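Local coordinates for AP205 bacteriophage COAT protein (Acinetobacter phage ap205, PDB 5FS4) that forms the capsid of a small single-stranded RNA bacteriophage, pairing with a second copy of itself into a dimer that probably serves as the building unit of the shell, at residues Met8-Ile11 and Lys17-Trp20; Pro23-Thr28 and Lys58-Lys63; Thr83-Ser88 and Ala93-Glu98. The protein carries 2 engineered substitutions. All coordinates share one frame; numbering follows the deposited sequence.

Interaction 1. Residues Met8-Ile11 and Lys17-Trp20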
ATOM      1  N   MET B   8      17.263   6.982   0.416  1.00 11.54           N
ATOM      2  CA  MET B   8      16.789   7.597  -0.802  1.00 12.19           C
ATOM      3  C   MET B   8      16.803   9.088  -0.553  1.00 13.21           C
ATOM      4  O   MET B   8      16.656   9.482   0.582  1.00 15.85           O
ATOM      5  CB  MET B   8      15.404   7.028  -1.118  1.00 11.57           C
ATOM      6  CG  MET B   8      15.409   5.520  -1.432  1.00 10.47           C
ATOM      7  SD  MET B   8      13.792   4.773  -1.781  1.00  7.39           S
ATOM      8  CE  MET B   8      13.765   5.499  -3.333  1.00  8.26           C
ATOM      9  N   GLN B   9      17.117   9.889  -1.563  1.00 14.18           N
ATOM     10  CA  GLN B   9      17.217  11.366  -1.451  1.00 15.58           C
ATOM     11  C   GLN B   9      16.074  12.088  -2.216  1.00 16.22           C
ATOM     12  O   GLN B   9      15.682  11.627  -3.299  1.00 13.27           O
ATOM     13  CB  GLN B   9      18.553  11.876  -2.033  1.00 17.53           C
ATOM     14  CG  GLN B   9      19.811  11.323  -1.362  1.00 20.44           C
ATOM     15  CD  GLN B   9      19.867  11.577   0.143  1.00 23.95           C
ATOM     16  OE1 GLN B   9      19.281  12.559   0.640  1.00 28.15           O
ATOM     17  NE2 GLN B   9      20.560  10.676   0.899  1.00 25.83           N
ATOM     18  N   PRO B  10      15.524  13.207  -1.636  1.00 16.32           N
ATOM     19  CA  PRO B  10      14.561  14.000  -2.391  1.00 18.72           C
ATOM     20  C   PRO B  10      15.240  14.436  -3.699  1.00 23.39           C
ATOM     21  O   PRO B  10      16.389  14.858  -3.639  1.00 25.08           O
ATOM     22  CB  PRO B  10      14.277  15.202  -1.490  1.00 18.19           C
ATOM     23  CG  PRO B  10      14.814  14.887  -0.130  1.00 16.95           C
ATOM     24  CD  PRO B  10      15.822  13.772  -0.300  1.00 16.45           C
ATOM     25  N   ILE B  11      14.620  14.235  -4.878  1.00 27.44           N
ATOM     26  CA  ILE B  11      15.183  14.730  -6.183  1.00 28.67           C
ATOM     27  C   ILE B  11      14.346  15.871  -6.751  1.00 29.39           C
ATOM     28  O   ILE B  11      14.871  16.781  -7.394  1.00 27.40           O
ATOM     29  CB  ILE B  11      15.415  13.646  -7.315  1.00 31.82           C
ATOM     30  CG1 ILE B  11      14.268  12.618  -7.454  1.00 31.67           C
ATOM     31  CG2 ILE B  11      16.757  12.944  -7.159  1.00 34.12           C
ATOM     32  CD1 ILE B  11      13.335  12.978  -8.601  1.00 31.82           C
ATOM     33  N   LYS B  17       4.498  18.060  -2.625  1.00 17.15           N
ATOM     34  CA  LYS B  17       4.975  16.810  -3.240  1.00 14.90           C
ATOM     35  C   LYS B  17       6.492  16.699  -3.216  1.00 13.03           C
ATOM     36  O   LYS B  17       7.204  17.587  -3.745  1.00 11.08           O
ATOM     37  CB  LYS B  17       4.520  16.691  -4.680  1.00 13.65           C
ATOM     38  CG  LYS B  17       4.843  15.329  -5.208  1.00 14.40           C
ATOM     39  CD  LYS B  17       4.340  15.077  -6.619  1.00 15.45           C
ATOM     40  CE  LYS B  17       4.578  13.621  -6.935  1.00 15.95           C
ATOM     41  NZ  LYS B  17       4.294  13.323  -8.339  1.00 17.29           N
ATOM     42  N   ILE B  18       6.973  15.627  -2.582  1.00 12.31           N
ATOM     43  CA  ILE B  18       8.380  15.241  -2.687  1.00 10.98           C
ATOM     44  C   ILE B  18       8.523  13.895  -3.396  1.00 10.44           C
ATOM     45  O   ILE B  18       7.784  12.946  -3.127  1.00  9.02           O
ATOM     46  CB  ILE B  18       9.105  15.195  -1.300  1.00 10.97           C
ATOM     47  CG1 ILE B  18       9.054  16.590  -0.661  1.00 11.30           C
ATOM     48  CG2 ILE B  18      10.534  14.736  -1.482  1.00 10.97           C
ATOM     49  CD1 ILE B  18       9.422  16.654   0.824  1.00 11.25           C
ATOM     50  N   VAL B  19       9.507  13.831  -4.290  1.00 10.30           N
ATOM     51  CA  VAL B  19       9.946  12.514  -4.870  1.00 10.06           C
ATOM     52  C   VAL B  19      11.353  12.155  -4.375  1.00  9.88           C
ATOM     53  O   VAL B  19      12.322  12.914  -4.637  1.00 10.10           O
ATOM     54  CB  VAL B  19       9.981  12.532  -6.419  1.00 10.18           C
ATOM     55  CG1 VAL B  19      10.315  11.148  -6.956  1.00 10.13           C
ATOM     56  CG2 VAL B  19       8.656  13.036  -6.998  1.00 10.31           C
ATOM     57  N   TRP B  20      11.490  10.979  -3.778  1.00  9.78           N
ATOM     58  CA  TRP B  20      12.767  10.479  -3.273  1.00  9.12           C
ATOM     59  C   TRP B  20      13.215   9.411  -4.283  1.00  9.68           C
ATOM     60  O   TRP B  20      12.380   8.701  -4.877  1.00  8.77           O
ATOM     61  CB  TRP B  20      12.619   9.835  -1.876  1.00  9.18           C
ATOM     62  CG  TRP B  20      12.527  10.704  -0.724  1.00  8.93           C
ATOM     63  CD1 TRP B  20      13.556  11.087   0.078  1.00  9.24           C
ATOM     64  CD2 TRP B  20      11.328  11.234  -0.132  1.00  8.86           C
ATOM     65  NE1 TRP B  20      13.086  11.848   1.121  1.00  9.15           N
ATOM     66  CE2 TRP B  20      11.730  11.982   1.004  1.00  8.70           C
ATOM     67  CE3 TRP B  20       9.955  11.178  -0.468  1.00  9.02           C
ATOM     68  CZ2 TRP B  20      10.832  12.703   1.777  1.00  8.57           C
ATOM     69  CZ3 TRP B  20       9.050  11.859   0.309  1.00  8.36           C
ATOM     70  CH2 TRP B  20       9.481  12.616   1.436  1.00  9.21           C
TER

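Interaction 2. Residues Pro23-Thr28 and Lys58-Lys63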
ATOM      1  N   PRO B  23      20.054   6.977  -4.901  1.00 11.50           N
ATOM      2  CA  PRO B  23      21.076   7.531  -5.828  1.00 12.01           C
ATOM      3  C   PRO B  23      21.931   6.543  -6.544  1.00 13.10           C
ATOM      4  O   PRO B  23      22.582   6.914  -7.524  1.00 12.73           O
ATOM      5  CB  PRO B  23      21.983   8.369  -4.930  1.00 11.58           C
ATOM      6  CG  PRO B  23      21.486   8.247  -3.538  1.00 11.60           C
ATOM      7  CD  PRO B  23      20.271   7.394  -3.502  1.00 11.56           C
ATOM      8  N   THR B  24      21.902   5.313  -6.086  1.00 13.20           N
ATOM      9  CA  THR B  24      22.576   4.237  -6.742  1.00 13.42           C
ATOM     10  C   THR B  24      21.677   3.523  -7.724  1.00 13.80           C
ATOM     11  O   THR B  24      22.165   2.608  -8.362  1.00 14.55           O
ATOM     12  CB  THR B  24      23.132   3.209  -5.701  1.00 14.36           C
ATOM     13  OG1 THR B  24      22.106   2.290  -5.216  1.00 15.29           O
ATOM     14  CG2 THR B  24      23.753   3.925  -4.510  1.00 14.05           C
ATOM     15  N   ARG B  25      20.363   3.850  -7.788  1.00 12.89           N
ATOM     16  CA  ARG B  25      19.446   3.172  -8.718  1.00 12.66           C
ATOM     17  C   ARG B  25      18.263   4.113  -8.890  1.00 12.70           C
ATOM     18  O   ARG B  25      17.195   4.024  -8.187  1.00 12.01           O
ATOM     19  CB  ARG B  25      19.002   1.757  -8.263  1.00 12.57           C
ATOM     20  CG  ARG B  25      18.095   1.049  -9.255  1.00 12.33           C
ATOM     21  CD  ARG B  25      17.837  -0.404  -8.851  1.00 12.29           C
ATOM     22  NE  ARG B  25      17.083  -1.161  -9.845  1.00 12.38           N
ATOM     23  CZ  ARG B  25      17.633  -1.877 -10.830  1.00 12.31           C
ATOM     24  NH1 ARG B  25      18.970  -1.891 -11.007  1.00 11.66           N
ATOM     25  NH2 ARG B  25      16.858  -2.550 -11.682  1.00 12.36           N
ATOM     26  N   LEU B  26      18.508   5.069  -9.782  1.00 12.78           N
ATOM     27  CA  LEU B  26      17.654   6.261  -9.860  1.00 12.32           C
ATOM     28  C   LEU B  26      16.237   5.939 -10.243  1.00 11.64           C
ATOM     29  O   LEU B  26      15.338   6.710  -9.907  1.00 11.76           O
ATOM     30  CB  LEU B  26      18.272   7.272 -10.782  1.00 13.23           C
ATOM     31  CG  LEU B  26      19.541   7.897 -10.160  1.00 14.17           C
ATOM     32  CD1 LEU B  26      20.424   8.468 -11.258  1.00 15.55           C
ATOM     33  CD2 LEU B  26      19.197   8.932  -9.067  1.00 14.39           C
ATOM     34  N   SER B  27      16.010   4.785 -10.883  1.00 10.55           N
ATOM     35  CA  SER B  27      14.647   4.326 -11.219  1.00  9.58           C
ATOM     36  C   SER B  27      13.814   3.835 -10.009  1.00  8.84           C
ATOM     37  O   SER B  27      12.622   3.639 -10.141  1.00  8.63           O
ATOM     38  CB  SER B  27      14.685   3.202 -12.271  1.00  9.74           C
ATOM     39  OG  SER B  27      15.381   2.057 -11.849  1.00 10.42           O
ATOM     40  N   THR B  28      14.446   3.596  -8.861  1.00  7.92           N
ATOM     41  CA  THR B  28      13.713   3.350  -7.599  1.00  7.77           C
ATOM     42  C   THR B  28      13.213   4.673  -6.984  1.00  7.24           C
ATOM     43  O   THR B  28      14.019   5.569  -6.635  1.00  7.23           O
ATOM     44  CB  THR B  28      14.568   2.586  -6.592  1.00  7.94           C
ATOM     45  OG1 THR B  28      14.992   1.401  -7.232  1.00  7.84           O
ATOM     46  CG2 THR B  28      13.727   2.136  -5.392  1.00  8.24           C
ATOM     47  N   LYS B  58      11.968  -0.942 -10.761  1.00  9.90           N
ATOM     48  CA  LYS B  58      12.188  -1.582 -12.032  1.00 10.96           C
ATOM     49  C   LYS B  58      12.915  -2.873 -11.813  1.00  9.91           C
ATOM     50  O   LYS B  58      14.135  -2.914 -11.611  1.00  9.83           O
ATOM     51  CB  LYS B  58      12.936  -0.649 -12.986  1.00 12.06           C
ATOM     52  CG  LYS B  58      12.175   0.665 -13.227  1.00 14.77           C
ATOM     53  CD  LYS B  58      10.710   0.419 -13.693  1.00 17.43           C
ATOM     54  CE  LYS B  58      10.430   1.036 -15.045  1.00 21.66           C
ATOM     55  NZ  LYS B  58      10.318   2.526 -14.835  1.00 24.28           N
ATOM     56  N   ARG B  59      12.143  -3.949 -11.913  1.00  9.84           N
ATOM     57  CA  ARG B  59      12.594  -5.259 -11.526  1.00 10.38           C
ATOM     58  C   ARG B  59      12.799  -6.171 -12.724  1.00  9.89           C
ATOM     59  O   ARG B  59      11.860  -6.427 -13.461  1.00  8.74           O
ATOM     60  CB  ARG B  59      11.523  -5.862 -10.608  1.00 10.72           C
ATOM     61  CG  ARG B  59      11.837  -7.233  -9.973  1.00 11.41           C
ATOM     62  CD  ARG B  59      12.883  -7.204  -8.883  1.00 11.55           C
ATOM     63  NE  ARG B  59      12.507  -6.340  -7.796  1.00 11.18           N
ATOM     64  CZ  ARG B  59      13.312  -5.965  -6.818  1.00 11.67           C
ATOM     65  NH1 ARG B  59      14.543  -6.412  -6.765  1.00 12.76           N
ATOM     66  NH2 ARG B  59      12.864  -5.123  -5.899  1.00 12.11           N
ATOM     67  N   PRO B  60      14.034  -6.705 -12.906  1.00 11.20           N
ATOM     68  CA  PRO B  60      14.311  -7.667 -13.966  1.00 11.05           C
ATOM     69  C   PRO B  60      13.296  -8.812 -13.963  1.00 11.08           C
ATOM     70  O   PRO B  60      12.997  -9.385 -12.919  1.00 11.12           O
ATOM     71  CB  PRO B  60      15.740  -8.181 -13.624  1.00 10.64           C
ATOM     72  CG  PRO B  60      16.327  -7.140 -12.761  1.00 11.41           C
ATOM     73  CD  PRO B  60      15.174  -6.610 -11.964  1.00 10.88           C
ATOM     74  N   ALA B  61      12.752  -9.106 -15.131  1.00 11.62           N
ATOM     75  CA  ALA B  61      11.986 -10.313 -15.269  1.00 11.92           C
ATOM     76  C   ALA B  61      12.904 -11.503 -14.971  1.00 13.11           C
ATOM     77  O   ALA B  61      14.115 -11.392 -15.196  1.00 13.98           O
ATOM     78  CB  ALA B  61      11.417 -10.412 -16.685  1.00 12.10           C
ATOM     79  N   PRO B  62      12.354 -12.659 -14.509  1.00 13.10           N
ATOM     80  CA  PRO B  62      13.194 -13.837 -14.269  1.00 14.37           C
ATOM     81  C   PRO B  62      13.845 -14.366 -15.554  1.00 14.07           C
ATOM     82  O   PRO B  62      13.239 -14.263 -16.600  1.00 13.60           O
ATOM     83  CB  PRO B  62      12.187 -14.864 -13.696  1.00 14.15           C
ATOM     84  CG  PRO B  62      11.069 -14.038 -13.163  1.00 14.18           C
ATOM     85  CD  PRO B  62      10.960 -12.893 -14.092  1.00 13.52           C
ATOM     86  N   LYS B  63      15.084 -14.846 -15.470  1.00 15.89           N
ATOM     87  CA  LYS B  63      15.814 -15.392 -16.636  1.00 18.54           C
ATOM     88  C   LYS B  63      15.234 -16.722 -16.975  1.00 19.87           C
ATOM     89  O   LYS B  63      14.872 -17.477 -16.074  1.00 21.69           O
ATOM     90  CB  LYS B  63      17.287 -15.645 -16.301  1.00 19.70           C
ATOM     91  CG  LYS B  63      18.074 -14.403 -15.986  1.00 20.81           C
ATOM     92  CD  LYS B  63      19.499 -14.693 -15.555  1.00 23.18           C
ATOM     93  CE  LYS B  63      19.825 -13.890 -14.303  1.00 24.59           C
ATOM     94  NZ  LYS B  63      21.277 -13.722 -14.080  1.00 26.53           N
TER
HETATM   95  O   HOH W   1      14.490   0.357  -9.741  1.00  2.29           O

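Interaction 3. Residues Thr83-Ser88 and Ala93-Glu98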
ATOM      1  N   THR B  83      -0.610   4.012  -2.281  1.00  7.15           N
ATOM      2  CA  THR B  83      -1.621   4.078  -1.194  1.00  7.33           C
ATOM      3  C   THR B  83      -2.123   5.483  -1.135  1.00  7.50           C
ATOM      4  O   THR B  83      -1.337   6.484  -1.299  1.00  7.57           O
ATOM      5  CB  THR B  83      -1.054   3.693   0.206  1.00  7.17           C
ATOM      6  OG1 THR B  83      -0.593   2.351   0.202  1.00  6.64           O
ATOM      7  CG2 THR B  83      -2.093   3.905   1.415  1.00  7.48           C
ATOM      8  N   VAL B  84      -3.432   5.622  -0.944  1.00  7.70           N
ATOM      9  CA  VAL B  84      -4.007   6.951  -0.818  1.00  7.26           C
ATOM     10  C   VAL B  84      -4.810   6.941   0.467  1.00  7.40           C
ATOM     11  O   VAL B  84      -5.706   6.069   0.613  1.00  7.07           O
ATOM     12  CB  VAL B  84      -4.985   7.377  -1.952  1.00  7.29           C
ATOM     13  CG1 VAL B  84      -5.490   8.802  -1.654  1.00  7.21           C
ATOM     14  CG2 VAL B  84      -4.273   7.345  -3.279  1.00  7.00           C
ATOM     15  N   ILE B  85      -4.412   7.811   1.402  1.00  7.58           N
ATOM     16  CA  ILE B  85      -5.082   7.932   2.678  1.00  7.58           C
ATOM     17  C   ILE B  85      -5.875   9.225   2.726  1.00  8.27           C
ATOM     18  O   ILE B  85      -5.295  10.321   2.528  1.00  7.15           O
ATOM     19  CB  ILE B  85      -4.064   7.961   3.786  1.00  7.43           C
ATOM     20  CG1 ILE B  85      -3.249   6.648   3.774  1.00  7.12           C
ATOM     21  CG2 ILE B  85      -4.730   8.219   5.119  1.00  6.74           C
ATOM     22  CD1 ILE B  85      -2.184   6.564   4.839  1.00  7.69           C
ATOM     23  N   SER B  86      -7.193   9.126   2.970  1.00  9.05           N
ATOM     24  CA  SER B  86      -8.081  10.322   2.907  1.00 10.17           C
ATOM     25  C   SER B  86      -8.854  10.390   4.220  1.00 10.02           C
ATOM     26  O   SER B  86      -9.553   9.454   4.535  1.00  9.52           O
ATOM     27  CB  SER B  86      -9.051  10.239   1.720  1.00 12.26           C
ATOM     28  OG  SER B  86      -9.851  11.429   1.600  1.00 13.75           O
ATOM     29  N   GLY B  87      -8.704  11.478   4.986  1.00  9.18           N
ATOM     30  CA  GLY B  87      -9.537  11.694   6.205  1.00  8.97           C
ATOM     31  C   GLY B  87      -9.228  13.058   6.805  1.00  8.95           C
ATOM     32  O   GLY B  87      -8.241  13.637   6.523  1.00  8.85           O
ATOM     33  N   SER B  88     -10.130  13.570   7.638  1.00  9.24           N
ATOM     34  CA  SER B  88      -9.927  14.912   8.245  1.00 10.18           C
ATOM     35  C   SER B  88      -8.732  14.859   9.193  1.00 10.50           C
ATOM     36  O   SER B  88      -8.457  13.834   9.845  1.00 11.06           O
ATOM     37  CB  SER B  88     -11.193  15.351   8.992  1.00 10.61           C
ATOM     38  OG  SER B  88     -11.311  14.579  10.190  1.00 11.64           O
ATOM     39  N   ALA B  93      -6.084  10.690  14.703  1.00 14.49           N
ATOM     40  CA  ALA B  93      -5.702   9.585  15.584  1.00 14.38           C
ATOM     41  C   ALA B  93      -6.385   8.253  15.163  1.00 13.70           C
ATOM     42  O   ALA B  93      -5.761   7.174  15.143  1.00 12.92           O
ATOM     43  CB  ALA B  93      -5.984   9.904  17.057  1.00 14.89           C
ATOM     44  N   THR B  94      -7.675   8.323  14.861  1.00 12.80           N
ATOM     45  CA  THR B  94      -8.392   7.100  14.412  1.00 11.57           C
ATOM     46  C   THR B  94      -8.026   6.692  12.979  1.00 10.93           C
ATOM     47  O   THR B  94      -8.017   5.521  12.636  1.00 10.99           O
ATOM     48  CB  THR B  94      -9.896   7.215  14.602  1.00 11.21           C
ATOM     49  OG1 THR B  94     -10.402   8.343  13.893  1.00 11.18           O
ATOM     50  CG2 THR B  94     -10.181   7.297  16.104  1.00 11.02           C
ATOM     51  N   LEU B  95      -7.685   7.674  12.179  1.00  9.78           N
ATOM     52  CA  LEU B  95      -7.172   7.428  10.869  1.00  9.67           C
ATOM     53  C   LEU B  95      -5.863   6.629  10.893  1.00  9.37           C
ATOM     54  O   LEU B  95      -5.700   5.737  10.090  1.00  8.00           O
ATOM     55  CB  LEU B  95      -7.049   8.722  10.090  1.00 10.39           C
ATOM     56  CG  LEU B  95      -6.875   8.538   8.564  1.00 10.86           C
ATOM     57  CD1 LEU B  95      -8.103   7.917   7.946  1.00 10.88           C
ATOM     58  CD2 LEU B  95      -6.646   9.906   7.953  1.00 11.43           C
ATOM     59  N   LYS B  96      -4.957   6.953  11.827  1.00  9.18           N
ATOM     60  CA  LYS B  96      -3.772   6.112  12.084  1.00  9.43           C
ATOM     61  C   LYS B  96      -4.080   4.647  12.503  1.00  9.23           C
ATOM     62  O   LYS B  96      -3.400   3.682  12.070  1.00  8.59           O
ATOM     63  CB  LYS B  96      -2.824   6.777  13.099  1.00  9.93           C
ATOM     64  CG  LYS B  96      -2.229   8.106  12.644  1.00 10.48           C
ATOM     65  CD  LYS B  96      -1.530   8.850  13.775  1.00 11.64           C
ATOM     66  CE  LYS B  96      -0.608   9.888  13.173  1.00 12.96           C
ATOM     67  NZ  LYS B  96      -0.047  10.869  14.120  1.00 14.63           N
ATOM     68  N   ALA B  97      -5.095   4.473  13.337  1.00 10.11           N
ATOM     69  CA  ALA B  97      -5.573   3.145  13.699  1.00 10.35           C
ATOM     70  C   ALA B  97      -6.110   2.382  12.488  1.00 10.26           C
ATOM     71  O   ALA B  97      -5.913   1.184  12.391  1.00 11.02           O
ATOM     72  CB  ALA B  97      -6.661   3.282  14.738  1.00 10.77           C
ATOM     73  N   GLU B  98      -6.796   3.077  11.592  1.00 10.08           N
ATOM     74  CA  GLU B  98      -7.275   2.510  10.334  1.00 10.85           C
ATOM     75  C   GLU B  98      -6.100   2.080   9.426  1.00  9.64           C
ATOM     76  O   GLU B  98      -6.136   1.026   8.776  1.00  9.36           O
ATOM     77  CB  GLU B  98      -8.156   3.517   9.572  1.00 12.17           C
ATOM     78  CG  GLU B  98      -9.522   3.752  10.195  1.00 13.83           C
ATOM     79  CD  GLU B  98     -10.281   2.445  10.400  1.00 14.85           C
ATOM     80  OE1 GLU B  98     -10.399   1.679   9.468  1.00 18.13           O
ATOM     81  OE2 GLU B  98     -10.787   2.173  11.511  1.00 17.38           O
TER

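Interaction 1. Residues Met8-Ile11 and Lys17-Trp20
Pro10 and Trp20 are opposite each other in the antiparallel beta hairpin made by strands 5-14 and 17-22, as a non-hydrogen-bonded pair with CA atoms 4.0 Å apart. A proline, which has no N-H to offer, suits such a site. Its side chain crosses that of Trp20 at a slant: CD rests 3.5 Å from Trp20 CD1, and CG stands near NE1, so the pyrrolidine ring meets the five-membered half of the indole. Pro10 CA lies over one face of the indole, and Ile18 CG2 sits above that same face toward its rim, 3.8 Å from Pro10 CB. Met8 O, in contrast, approaches CD1 at the ring's edge, near its plane. Trp20 CG is anti to its carbonyl carbon (chi1 -78°), which folds the indole back over the hairpin; leucine, proline and isoleucine residues of the second subunit pack around this group, Ile126 of that chain on Trp20 itself. Ile11 and Val19 carry a lesser apolar contact through Ile11 CD1 and Val19 CG1. The backbone adds CA-H...O contacts, the shorter from Trp20 CA to Gln9 O at 3.1 Å. Val19 O accepts one from Pro10 CA as well as the single conventional hydrogen bond between the segments, donated by Ile11 N over 2.7 Å and almost straight, with 171° at the hydrogen.

Interaction 2. Residues Pro23-Thr28 and Lys58-Lys63
Arg25 reaches across to Lys58 with one terminal nitrogen: NH2 donates to Lys58 O over 2.7 Å, with 164° at the hydrogen. The carbonyl oxygen lies only 4° out of the guanidinium plane, so an N-H at the edge of that flat group points almost straight at the acceptor. A second, softer touch brings Ser27 CB to 3.7 Å from Lys58 CG, beyond which the lysine chain bends.

Beside these two contacts sits a water molecule with four partners. It accepts from Arg25 NE (3.0 Å) and from Lys58 N (3.0 Å), donates to Thr28 OG1, and is also bonded to Ser27 OG at 2.9 Å. Arginine thus uses two of its nitrogens at one place, one directly and one through the water, which restrains rotation of the guanidinium. The arginine side chain is extended, with CG anti to the backbone N (chi1 -178°), which carries the guanidinium across to the strand. A type I turn from Arg25 to Thr28, closed by Thr28 N to Arg25 O, gathers three of the water's four partners, Arg25, Ser27 and Thr28, at the corner between strands 17-22 and 28-38.

Farther out, Arg25 packs on Tyr57 and on Asp130 of the second subunit, while neighbouring Arg59 forms a salt bridge to Glu98 of that chain. The contact is therefore polar and lies near the surface: a cationic side chain and a shared water serve the backbone C=O and N-H of the same lysine, joining the corner to the end of strand 47-60.

Interaction 3. Residues Thr83-Ser88 and Ala93-Glu98
Strand 83-88 and helix 93-98 run roughly antiparallel, their directions 155° apart and their axes 8.9 Å from each other at closest, joined by a short connection from the chain's outermost strand into the helix. A helix that follows the sheet and packs on the partner subunit belongs to the dimer of the small RNA phage coat proteins; here Thr94, Leu95 and Glu98 all touch the second subunit. Leu95 is the helix residue that spans the gap to the strand. Its CG is anti to the backbone N (chi1 -164°), which sends the branched end out from the helix toward the strand.

The two methyls then have separate tasks. CD2 settles against Ile85 CG2 at 3.8 Å and equally against Gly87 CA at 3.8 Å, while CD1 comes to 4.0 Å from Ser86 O. The isopropyl group thus fits over three consecutive strand residues. Ile85 offers its CG2 branch, and the two aliphatic chains pass each other at a slant. Gly87 is apt beside them because, having no side chain, it lets a leucine methyl lie directly against its alpha carbon. Ser86 directs its CB away from the helix, and its OG makes a weak hydrogen bond to Asn48 instead.

The turn between the segments is held by polar groups: Ser88 OG pairs with Asn91 N, and Thr94 OG1 with Asn91 O. The dimer interface lies alongside, with Gln79 of the second subunit packing on Leu95.

Strand 47-60 and an antiparallel strand of the partner chain pair with the strand's backbone, and Leu95 adds mainly apolar contact, with one methyl near a carbonyl oxygen. Dispersion and the burial of apolar surface, rather than directional bonding, probably hold Leu95 in place.

In the fold
The three contacts follow one another along the chain and all reach the same antiparallel sheet, whose outermost strands, 5-14 and 76-88, take part in interactions 1 and 3. Interactions 1 and 2 have centres about 17 Å apart and touch directly: Met8 CE lies 3.3 Å from Thr28 O, and Gln9 packs on Pro23. Interaction 3 is more remote, its centre about 22 Å from interaction 1 and about 31 Å from interaction 2, on the opposite side of the chain's centre from the latter. The second subunit reaches all three. Dimerisation brings segment 58-63 of one subunit near helix 93-98 of the other, Arg59 of this chain packing on Thr94 of the second subunit.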